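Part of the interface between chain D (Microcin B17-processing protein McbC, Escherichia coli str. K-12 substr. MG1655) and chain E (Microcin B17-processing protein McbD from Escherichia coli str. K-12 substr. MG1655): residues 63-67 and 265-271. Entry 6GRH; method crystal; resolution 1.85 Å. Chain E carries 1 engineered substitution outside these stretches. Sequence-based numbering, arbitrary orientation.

Chain D, residues 63-67: RPGFS
Chain E, residues 265-271: SYICLHN

A tight turn of chain D packs here against one side of a helix of chain E, and the contact buries 236 Å² counted over both partners. The chain E stretch is helical throughout, and the helix runs on beyond both ends. The chain D stretch contains a type II beta turn from Arg D63 to Phe D66, closed by a hydrogen bond from Phe D66 N to Arg D63 O of 3.1 Å. Pro D64 (phi/psi -56/139) and Gly D65 (89/-10) occupy its two central positions.

Gly D65 gives up the most surface, 67 Å², and is the center of the contact. Gly D65 CA lies 6.2 Å from Ile E267 CA, which sets the register. Two side-chain atoms leave no room for a CB on Gly D65: it would sit 3.0 Å from Tyr E266 CE1 and equally close to Ile E267 CD1. The positive phi calls for glycine independently, since a CB would also jam against the carbonyl O of Pro D64. The bare CA of Gly D65 instead rests over the face of the His E270 imidazole, 3.5 Å from its centroid and 11° off the ring normal, a CH-pi contact. His E270 presents that face with chi1 at 180° (t) and chi2 at 83°, its CA-to-CB bond pointing toward the turn.

Tyr E266, covering 59 Å², also points its CA-to-CB bond toward chain D. With chi1 t (-178°) and chi2 -73°, it delivers its hydroxyl to the turn: Tyr E266 OH donates a hydrogen bond to Gly D65 O at 2.7 Å, the acceptor lying near the plane of the phenol ring. Tyrosine thus combines a polar tip, which satisfies a carbonyl in a buried setting, with a flat surface for packing. Gly D65 O also accepts a weak hydrogen bond, 3.5 Å long, from the O of water 1, which lies 2.9 Å from His E270 ND1 and so bridges the chains.

The CA-to-CB bond of Phe D66 points away from the helix, but chi1 m (-59°) and chi2 -76° bring the ring back. The Phe D66 and Tyr E266 ring planes are inclined by 20° with centroids 5.0 Å apart, slid so that they barely overlap; Phe D66 CE1 comes within 3.7 Å of Tyr E266 CZ.

Ile E267, chi1 t (-156°) and chi2 p (66°), reaches the turn with CD1, which lies 3.6 Å from Pro D64 O and 4.2 Å from Pro D64 CB. Proline suits this corner, its ring restricting phi to a value the turn requires while offering an apolar surface to the isoleucine.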

# COMPACT_ATOMS: atom_id res chain seq x y z
N ARG D 63 30.89 5.30 -11.03
CA ARG D 63 32.11 5.18 -10.16
C ARG D 63 32.49 6.54 -9.54
O ARG D 63 33.39 7.22 -10.04
CB ARG D 63 33.30 4.53 -10.91
CG ARG D 63 33.08 3.04 -11.15
CD ARG D 63 34.31 2.28 -11.63
NE ARG D 63 33.98 0.85 -11.73
CZ ARG D 63 33.37 0.25 -12.77
NH1 ARG D 63 33.02 0.93 -13.86
NH2 ARG D 63 33.12 -1.05 -12.73
N PRO D 64 31.77 6.94 -8.47
CA PRO D 64 32.03 8.22 -7.78
C PRO D 64 33.46 8.32 -7.34
O PRO D 64 34.02 7.32 -6.87
CB PRO D 64 31.12 8.17 -6.54
CG PRO D 64 30.17 7.08 -6.75
CD PRO D 64 30.75 6.14 -7.76
N GLY D 65 34.05 9.49 -7.50
CA GLY D 65 35.45 9.69 -7.15
C GLY D 65 36.44 9.39 -8.25
O GLY D 65 37.61 9.70 -8.12
N PHE D 66 35.97 8.79 -9.35
CA PHE D 66 36.85 8.41 -10.47
C PHE D 66 36.46 9.13 -11.74
O PHE D 66 35.32 9.49 -11.91
CB PHE D 66 36.88 6.88 -10.61
CG PHE D 66 37.37 6.21 -9.37
CD1 PHE D 66 38.71 6.22 -9.08
CD2 PHE D 66 36.48 5.70 -8.44
CE1 PHE D 66 39.18 5.66 -7.90
CE2 PHE D 66 36.94 5.14 -7.26
CZ PHE D 66 38.29 5.12 -6.99
N SER D 67 37.44 9.38 -12.59
CA SER D 67 37.29 10.30 -13.72
C SER D 67 37.71 9.71 -15.08
O SER D 67 37.82 10.45 -16.06
CB SER D 67 38.15 11.54 -13.44
OG SER D 67 39.52 11.18 -13.35
N SER E 265 38.52 6.69 3.03
CA SER E 265 39.18 8.00 3.18
C SER E 265 39.19 8.75 1.88
O SER E 265 39.01 9.93 1.87
CB SER E 265 40.62 7.84 3.66
OG SER E 265 40.60 7.25 4.94
N TYR E 266 39.40 8.04 0.78
CA TYR E 266 39.39 8.65 -0.56
C TYR E 266 38.05 9.32 -0.83
O TYR E 266 38.01 10.50 -1.22
CB TYR E 266 39.63 7.55 -1.59
CG TYR E 266 39.71 7.95 -3.03
CD1 TYR E 266 38.57 8.32 -3.75
CD2 TYR E 266 40.90 7.86 -3.72
CE1 TYR E 266 38.65 8.67 -5.09
CE2 TYR E 266 40.99 8.19 -5.06
CZ TYR E 266 39.85 8.59 -5.74
OH TYR E 266 39.92 8.90 -7.06
N ILE E 267 36.96 8.58 -0.64
CA ILE E 267 35.65 9.11 -1.00
C ILE E 267 35.15 10.21 -0.06
O ILE E 267 34.52 11.17 -0.53
CB ILE E 267 34.61 7.98 -1.22
CG1 ILE E 267 33.50 8.47 -2.15
CG2 ILE E 267 34.05 7.46 0.09
CD1 ILE E 267 33.98 8.76 -3.55
N CYS E 268 35.43 10.11 1.25
CA CYS E 268 35.04 11.18 2.19
C CYS E 268 35.71 12.49 1.84
O CYS E 268 35.05 13.52 1.75
CB CYS E 268 35.33 10.80 3.64
SG CYS E 268 34.19 9.50 4.20
N LEU E 269 37.03 12.46 1.62
CA LEU E 269 37.72 13.67 1.20
C LEU E 269 37.28 14.14 -0.18
O LEU E 269 37.07 15.33 -0.38
CB LEU E 269 39.23 13.50 1.27
CG LEU E 269 40.07 14.73 0.94
CD1 LEU E 269 39.61 16.00 1.65
CD2 LEU E 269 41.51 14.41 1.31
N HIS E 270 37.08 13.22 -1.12
CA HIS E 270 36.57 13.59 -2.47
C HIS E 270 35.24 14.34 -2.37
O HIS E 270 35.07 15.36 -3.03
CB HIS E 270 36.40 12.35 -3.36
CG HIS E 270 35.90 12.67 -4.73
ND1 HIS E 270 36.72 13.08 -5.75
CD2 HIS E 270 34.64 12.66 -5.24
CE1 HIS E 270 36.00 13.30 -6.83
NE2 HIS E 270 34.73 13.06 -6.54
N ASN E 271 34.34 13.85 -1.52
CA ASN E 271 33.01 14.43 -1.38
C ASN E 271 33.01 15.77 -0.64
O ASN E 271 32.21 16.66 -0.97
CB ASN E 271 32.07 13.47 -0.67
CG ASN E 271 31.59 12.35 -1.58
OD1 ASN E 271 31.65 12.46 -2.80
ND2 ASN E 271 31.10 11.29 -0.98
O HOH W 1 39.31 12.42 -6.81